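Local coordinates for protein aldehyde dehydrogenase (Bartonella henselae, PDB 3I44) that probably catalyses the NAD(P)+-dependent oxidation of aldehydes to the corresponding carboxylic acids, as other members of the aldehyde dehydrogenase family do, at residues T416-V421 with A447-S452; S441-I446 with E456-E461; R398-E403 with S410-N415. The protein carries 1 engineered substitution. All blocks are in the same frame, centred on the assembly; numbering follows the deposited sequence.

Contact 1: T416-V421 with A447-S452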
# COMPACT_ATOMS: atom_id res chain seq x y z
N THR A 416 32.63 4.58 -16.42
CA THR A 416 32.23 3.19 -16.57
C THR A 416 30.73 2.99 -16.39
O THR A 416 30.01 3.86 -15.83
CB THR A 416 32.92 2.31 -15.53
OG1 THR A 416 32.49 2.72 -14.23
CG2 THR A 416 34.45 2.39 -15.63
N GLU A 417 30.24 1.83 -16.83
CA GLU A 417 28.83 1.51 -16.65
C GLU A 417 28.47 1.54 -15.16
O GLU A 417 27.45 2.13 -14.79
CB GLU A 417 28.48 0.15 -17.26
CG GLU A 417 28.55 0.12 -18.76
CD GLU A 417 28.10 -1.22 -19.36
OE1 GLU A 417 27.49 -2.05 -18.66
OE2 GLU A 417 28.37 -1.43 -20.55
N ASP A 418 29.30 0.91 -14.31
CA ASP A 418 29.08 0.93 -12.85
C ASP A 418 28.97 2.34 -12.28
O ASP A 418 28.18 2.57 -11.39
CB ASP A 418 30.19 0.21 -12.07
CG ASP A 418 30.16 -1.31 -12.26
OD1 ASP A 418 29.07 -1.90 -12.52
OD2 ASP A 418 31.25 -1.92 -12.14
N GLU A 419 29.80 3.26 -12.78
CA GLU A 419 29.81 4.63 -12.29
C GLU A 419 28.50 5.33 -12.67
O GLU A 419 27.90 6.07 -11.89
CB GLU A 419 31.01 5.38 -12.87
CG GLU A 419 31.59 6.45 -11.97
CD GLU A 419 32.50 7.42 -12.72
OE1 GLU A 419 33.17 7.01 -13.71
OE2 GLU A 419 32.54 8.61 -12.29
N ALA A 420 28.02 5.07 -13.89
CA ALA A 420 26.75 5.63 -14.34
C ALA A 420 25.57 5.14 -13.47
O ALA A 420 24.71 5.93 -13.06
CB ALA A 420 26.51 5.32 -15.81
N VAL A 421 25.56 3.84 -13.19
CA VAL A 421 24.51 3.25 -12.38
C VAL A 421 24.57 3.80 -10.95
O VAL A 421 23.52 4.12 -10.37
CB VAL A 421 24.62 1.75 -12.36
CG1 VAL A 421 23.85 1.16 -11.15
CG2 VAL A 421 24.15 1.16 -13.71
N ALA A 447 19.21 -0.71 -17.68
CA ALA A 447 17.80 -0.68 -17.31
C ALA A 447 17.51 -1.59 -16.10
O ALA A 447 16.70 -1.24 -15.24
CB ALA A 447 16.88 -1.04 -18.49
N ALA A 448 18.17 -2.74 -16.05
CA ALA A 448 17.98 -3.69 -14.97
C ALA A 448 18.59 -3.21 -13.66
O ALA A 448 18.13 -3.63 -12.61
CB ALA A 448 18.54 -5.10 -15.34
N GLN A 449 19.62 -2.36 -13.72
CA GLN A 449 20.30 -1.92 -12.52
C GLN A 449 19.79 -0.60 -11.92
O GLN A 449 20.04 -0.35 -10.76
CB GLN A 449 21.79 -1.79 -12.78
CG GLN A 449 22.49 -3.11 -13.11
CD GLN A 449 23.94 -2.88 -13.48
OE1 GLN A 449 24.75 -2.59 -12.62
NE2 GLN A 449 24.26 -2.98 -14.77
N VAL A 450 19.10 0.24 -12.69
CA VAL A 450 18.66 1.55 -12.17
C VAL A 450 17.39 1.34 -11.37
O VAL A 450 16.52 0.52 -11.72
CB VAL A 450 18.42 2.65 -13.24
CG1 VAL A 450 19.72 3.05 -13.93
CG2 VAL A 450 17.37 2.22 -14.26
N ARG A 451 17.27 2.13 -10.30
CA ARG A 451 16.22 1.92 -9.32
C ARG A 451 15.13 2.93 -9.49
O ARG A 451 15.13 3.98 -8.87
CB ARG A 451 16.83 1.93 -7.91
CG ARG A 451 15.87 1.43 -6.84
CD ARG A 451 15.88 -0.08 -6.57
NE ARG A 451 15.19 -0.29 -5.29
CZ ARG A 451 13.86 -0.40 -5.11
NH1 ARG A 451 13.03 -0.39 -6.16
NH2 ARG A 451 13.36 -0.52 -3.87
N SER A 452 14.16 2.59 -10.35
CA SER A 452 13.03 3.45 -10.60
C SER A 452 11.80 2.63 -10.96
O SER A 452 11.90 1.46 -11.34
CB SER A 452 13.36 4.47 -11.71
OG SER A 452 13.91 3.85 -12.88
O HOH W 1 26.83 -2.90 -16.28

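Contact 2: S441-I446 with E456-E461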
# COMPACT_ATOMS: atom_id res chain seq x y z
N SER A 441 22.00 -4.56 -25.80
CA SER A 441 22.53 -5.26 -24.64
C SER A 441 22.90 -4.34 -23.51
O SER A 441 22.62 -4.63 -22.35
CB SER A 441 23.75 -6.10 -24.98
OG SER A 441 23.34 -7.15 -25.83
N LYS A 442 23.59 -3.26 -23.85
CA LYS A 442 23.97 -2.28 -22.84
C LYS A 442 22.71 -1.58 -22.24
O LYS A 442 22.57 -1.41 -21.03
CB LYS A 442 24.98 -1.30 -23.45
CG LYS A 442 25.66 -0.43 -22.41
CD LYS A 442 26.97 0.16 -22.91
CE LYS A 442 26.73 1.15 -24.05
NZ LYS A 442 28.04 1.43 -24.63
N CYS A 443 21.77 -1.24 -23.09
CA CYS A 443 20.49 -0.71 -22.62
C CYS A 443 19.85 -1.64 -21.59
O CYS A 443 19.35 -1.19 -20.56
CB CYS A 443 19.52 -0.45 -23.77
SG CYS A 443 19.96 0.96 -24.80
N ARG A 444 19.87 -2.94 -21.87
CA ARG A 444 19.24 -3.91 -21.01
C ARG A 444 19.96 -4.04 -19.67
O ARG A 444 19.30 -4.03 -18.64
CB ARG A 444 19.16 -5.28 -21.69
CG ARG A 444 18.12 -5.33 -22.76
CD ARG A 444 18.19 -6.64 -23.49
NE ARG A 444 17.07 -6.79 -24.41
CZ ARG A 444 16.77 -7.92 -25.04
NH1 ARG A 444 17.53 -9.00 -24.87
NH2 ARG A 444 15.72 -7.99 -25.83
N ARG A 445 21.28 -4.15 -19.70
CA ARG A 445 22.07 -4.19 -18.46
C ARG A 445 21.79 -2.99 -17.55
O ARG A 445 21.58 -3.16 -16.35
CB ARG A 445 23.58 -4.18 -18.72
CG ARG A 445 24.15 -5.39 -19.37
CD ARG A 445 25.71 -5.42 -19.21
NE ARG A 445 26.37 -4.37 -20.01
CZ ARG A 445 26.67 -4.45 -21.30
NH1 ARG A 445 26.36 -5.51 -22.01
NH2 ARG A 445 27.25 -3.43 -21.90
N ILE A 446 21.83 -1.79 -18.13
CA ILE A 446 21.64 -0.56 -17.36
C ILE A 446 20.21 -0.41 -16.83
O ILE A 446 20.02 -0.03 -15.65
CB ILE A 446 22.09 0.71 -18.16
CG1 ILE A 446 23.55 0.59 -18.64
CG2 ILE A 446 21.93 1.96 -17.31
CD1 ILE A 446 24.57 0.35 -17.54
N GLU A 456 12.57 4.88 -19.45
CA GLU A 456 12.40 5.17 -20.90
C GLU A 456 13.73 5.04 -21.64
O GLU A 456 14.68 5.79 -21.38
CB GLU A 456 11.80 6.55 -21.12
CG GLU A 456 10.39 6.64 -20.52
CD GLU A 456 9.66 7.94 -20.84
OE1 GLU A 456 10.06 8.65 -21.80
OE2 GLU A 456 8.69 8.21 -20.09
N VAL A 457 13.77 4.09 -22.57
CA VAL A 457 14.97 3.82 -23.38
C VAL A 457 14.86 4.43 -24.77
O VAL A 457 13.85 4.23 -25.49
CB VAL A 457 15.19 2.28 -23.52
CG1 VAL A 457 16.47 1.90 -24.38
CG2 VAL A 457 15.29 1.66 -22.14
N ASN A 458 15.90 5.17 -25.14
CA ASN A 458 16.10 5.73 -26.47
C ASN A 458 14.92 6.56 -26.98
O ASN A 458 14.52 6.48 -28.13
CB ASN A 458 16.48 4.61 -27.44
CG ASN A 458 17.84 4.08 -27.15
OD1 ASN A 458 18.69 4.81 -26.64
ND2 ASN A 458 18.06 2.79 -27.41
N GLY A 459 14.33 7.35 -26.07
CA GLY A 459 13.22 8.20 -26.42
C GLY A 459 11.90 7.50 -26.60
O GLY A 459 10.92 8.15 -26.98
N HIS A 460 11.84 6.19 -26.34
CA HIS A 460 10.56 5.47 -26.44
C HIS A 460 9.67 5.67 -25.22
O HIS A 460 10.02 5.34 -24.10
CB HIS A 460 10.80 3.99 -26.67
CG HIS A 460 11.41 3.68 -28.00
ND1 HIS A 460 12.72 3.30 -28.15
CD2 HIS A 460 10.89 3.73 -29.25
CE1 HIS A 460 12.98 3.11 -29.43
NE2 HIS A 460 11.89 3.37 -30.12
N GLU A 461 8.48 6.18 -25.47
CA GLU A 461 7.50 6.35 -24.42
C GLU A 461 6.94 5.00 -23.97
O GLU A 461 7.04 4.00 -24.71
CB GLU A 461 6.40 7.29 -24.90
CG GLU A 461 6.95 8.69 -25.16
CD GLU A 461 5.89 9.73 -25.53
OE1 GLU A 461 4.79 9.37 -26.05
OE2 GLU A 461 6.19 10.92 -25.30

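Contact 3: R398-E403 with S410-N415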
# COMPACT_ATOMS: atom_id res chain seq x y z
N ARG A 398 23.41 20.73 -4.01
CA ARG A 398 21.98 20.81 -3.90
C ARG A 398 21.28 20.55 -5.25
O ARG A 398 20.21 19.94 -5.26
CB ARG A 398 21.53 22.17 -3.35
CG ARG A 398 21.95 22.42 -1.87
CD ARG A 398 21.34 23.74 -1.36
NE ARG A 398 19.88 23.70 -1.40
CZ ARG A 398 19.09 24.77 -1.49
NH1 ARG A 398 19.59 26.00 -1.54
NH2 ARG A 398 17.78 24.60 -1.54
N ILE A 399 21.84 21.06 -6.35
CA ILE A 399 21.19 20.94 -7.66
C ILE A 399 21.18 19.48 -8.14
O ILE A 399 20.34 19.12 -8.97
CB ILE A 399 21.80 21.88 -8.78
CG1 ILE A 399 23.33 21.72 -8.91
CG2 ILE A 399 21.46 23.32 -8.50
CD1 ILE A 399 23.93 22.54 -10.07
N PHE A 400 22.10 18.66 -7.62
CA PHE A 400 22.10 17.23 -7.89
C PHE A 400 21.02 16.51 -7.08
O PHE A 400 20.40 15.57 -7.58
CB PHE A 400 23.47 16.65 -7.57
CG PHE A 400 23.65 15.19 -7.96
CD1 PHE A 400 24.11 14.84 -9.22
CD2 PHE A 400 23.43 14.17 -7.03
CE1 PHE A 400 24.32 13.53 -9.55
CE2 PHE A 400 23.64 12.84 -7.37
CZ PHE A 400 24.10 12.52 -8.64
N ARG A 401 20.75 16.97 -5.86
CA ARG A 401 19.91 16.19 -4.93
C ARG A 401 18.47 16.61 -4.88
O ARG A 401 17.60 15.78 -4.66
CB ARG A 401 20.45 16.25 -3.50
CG ARG A 401 21.86 15.83 -3.38
CD ARG A 401 22.04 14.91 -2.21
NE ARG A 401 23.17 14.06 -2.51
CZ ARG A 401 23.14 12.77 -2.81
NH1 ARG A 401 22.01 12.05 -2.81
NH2 ARG A 401 24.29 12.18 -3.07
N GLU A 402 18.22 17.90 -5.05
CA GLU A 402 16.89 18.43 -4.80
C GLU A 402 16.15 18.60 -6.08
O GLU A 402 16.72 18.99 -7.10
CB GLU A 402 16.96 19.77 -4.06
CG GLU A 402 17.40 19.64 -2.62
CD GLU A 402 17.65 20.98 -1.94
OE1 GLU A 402 16.88 21.94 -2.13
OE2 GLU A 402 18.64 21.05 -1.20
N GLU A 403 14.85 18.34 -6.02
CA GLU A 403 14.01 18.54 -7.18
C GLU A 403 13.83 20.04 -7.34
O GLU A 403 13.36 20.67 -6.44
CB GLU A 403 12.66 17.86 -7.01
CG GLU A 403 11.82 17.95 -8.26
CD GLU A 403 10.52 17.19 -8.13
OE1 GLU A 403 9.89 17.28 -7.05
OE2 GLU A 403 10.12 16.52 -9.11
N SER A 410 21.34 19.67 -14.91
CA SER A 410 22.65 19.38 -14.37
C SER A 410 23.39 18.29 -15.18
O SER A 410 22.86 17.18 -15.32
CB SER A 410 22.50 18.93 -12.90
OG SER A 410 21.94 19.96 -12.10
N LEU A 411 24.58 18.60 -15.70
CA LEU A 411 25.43 17.63 -16.43
C LEU A 411 26.62 17.24 -15.61
O LEU A 411 27.23 18.09 -14.92
CB LEU A 411 25.99 18.22 -17.75
CG LEU A 411 25.16 18.20 -19.02
CD1 LEU A 411 23.86 18.90 -18.73
CD2 LEU A 411 25.92 18.87 -20.18
N LEU A 412 26.99 15.98 -15.74
CA LEU A 412 28.25 15.47 -15.22
C LEU A 412 28.65 14.23 -16.02
O LEU A 412 27.81 13.59 -16.64
CB LEU A 412 28.12 15.13 -13.75
CG LEU A 412 26.93 14.29 -13.29
CD1 LEU A 412 27.34 13.58 -12.03
CD2 LEU A 412 25.62 15.14 -13.06
N PRO A 413 29.95 13.91 -16.05
CA PRO A 413 30.43 12.76 -16.82
C PRO A 413 30.52 11.47 -16.03
O PRO A 413 30.51 11.49 -14.79
CB PRO A 413 31.84 13.19 -17.23
CG PRO A 413 32.32 13.95 -16.03
CD PRO A 413 31.07 14.68 -15.48
N PHE A 414 30.58 10.35 -16.74
CA PHE A 414 30.96 9.09 -16.14
C PHE A 414 31.94 8.37 -17.04
O PHE A 414 32.00 8.65 -18.23
CB PHE A 414 29.75 8.20 -15.84
CG PHE A 414 29.06 7.66 -17.05
CD1 PHE A 414 29.48 6.46 -17.64
CD2 PHE A 414 28.00 8.35 -17.62
CE1 PHE A 414 28.84 5.97 -18.78
CE2 PHE A 414 27.35 7.85 -18.75
CZ PHE A 414 27.76 6.66 -19.32
N ASN A 415 32.68 7.43 -16.46
CA ASN A 415 33.68 6.66 -17.17
C ASN A 415 33.34 5.20 -17.36
O ASN A 415 33.73 4.62 -18.36
CB ASN A 415 35.02 6.80 -16.46
CG ASN A 415 35.57 8.20 -16.55
OD1 ASN A 415 35.91 8.68 -17.64
ND2 ASN A 415 35.63 8.89 -15.41

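Contact 1: T416-V421 with A447-S452
A chi1 of 160° turns CG1 of V421 away from its own backbone N, and both methyls face Q449, whose CG stands anti to its own carbonyl carbon (chi1 -64°) and whose chain then runs extended across the valine. The two side chains belong to neighbouring helices, 417-425 and 440-449, in the alpha/beta catalytic domain of the aldehyde dehydrogenase fold, and they cross at about a right angle. V421 CG2 lies 3.9 Å from Q449 CB and CG1 4.0 Å from the same atom, so the valine fork straddles the base of the glutamine. Further out, Q449 OE1 is 4.0 Å from V421 CG2, a van der Waals contact only. The amide is held instead through NE2, which hydrogen-bonds to R445 O one turn back in its helix. T416 starts the other helix as its N-cap: T416 OG1 accepts from E419 N at 3.1 Å. Beyond the contact, N425 binds the backbone at Q449 and R451. The polar link across the two segments is indirect, through a water that donates to E417 OE1 at 2.6 Å and accepts from Q449 NE2 at 3.0 Å.

Contact 2: S441-I446 with E456-E461
This is a small, buried, mainly apolar contact between a helix and the strand that follows it, which is the outermost strand within this chain of the seven-stranded sheet of the catalytic domain and lies at the dimer interface. It rests on C443 of helix 440-449, which points toward the strand. With SG anti to its carbonyl carbon (chi1 -72°), the cysteine places the sulfur 3.6 Å from V457 CG1, while C443 CB lies 3.9 Å from the same methyl. V457 meets it with one branch: CG1 is anti to the backbone N and carries the measured contacts. N458 adds a polar neighbour, its ND2 lying 3.7 Å from C443 SG. That amide nitrogen is bonded to S437 O in the loop before the helix, so the sulfur packs beside an NH2 group already engaged elsewhere. The elements form a beta-alpha-beta crossover, strand 432-436, helix 440-449, strand 454-457, with the two strands parallel neighbours. Directly after the second strand the chain reverses in a type I' turn from V457 to H460, N458 and G459 both having positive phi. V457 O takes two donors from opposite faces of its plane. H460 N, at 2.9 Å, closes the turn; H460 ND1, at 3.0 Å and bent to 137° at the hydrogen, helps to fix the rotation of the imidazole, which stacks on Y496 of the second subunit. S495 OG of that subunit bonds V457 N and H460 O of this chain.

Contact 3: R398-E403 with S410-N415
F400 brings its CE1 corner obliquely up to the forked end of L412, with CE1 3.9 Å from L412 CD1 and 4.1 Å from L412 CD2. The phenyl group gets there because its CG is anti to the backbone N (chi1 -173°), which carries the ring from the short helix 398-401 along to the strand, although F400 leaves the backbone alongside the strand rather than at it. The side chain of L412 crosses that of F400 at about a right angle. Two residues earlier in the strand, S410 points to the same helix and meets I399: its OG is 3.8 Å from both CB and CD1 of I399, lying alongside the aliphatic chain. I399 O is 3.6 Å from S410 OG, too far to count as a bond, and that carbonyl instead accepts from K274 NZ.

The helix is the connection in the beta-alpha-beta unit made by strands 388-391 and 408-414, which are parallel neighbours in the catalytic-domain sheet. S410 and L412 line the sheet face under the helix, while L411 packs on helix 316-329. Around the helix, R398 holds E402 side-on: NE donates to E402 OE2 at 2.9 Å, nearly straight at 177°, and NH2 makes a salt bridge to E402 OE1, also at 2.9 Å. D356 takes the remaining R398 nitrogen, NH1, while R308 makes a cation-pi contact with the F400 ring.

The chemistry thus separates by position: van der Waals contacts, apolar between F400 and L412 and aliphatic-to-hydroxyl between I399 and S410, join helix to strand, whereas the ion pair joins the helix to the chain just after it and probably stiffens that exit without tying it to the strand.

Contacts 2 and 3 are buried, each seating a helix on the same seven-stranded sheet within a beta-alpha-beta unit; contact 2 rests on sulfur against methyl, contact 3 chiefly on an aromatic ring against leucine. Contact 1 lies at the surface between two helices, pairing a valine with the aliphatic part of a glutamine and adding a water bridge. Contacts 1 and 2 share helix 440-449 and touch directly: E417 OE2 makes a 2.7 Å salt bridge to R445 NH2. Strand 408-414 of contact 3 leads into helix 417-425 of contact 1, with F414 CD1 3.7 Å from A420 CB. Contacts 2 and 3 do not touch. The second subunit touches contacts 1 and 2 but not contact 3.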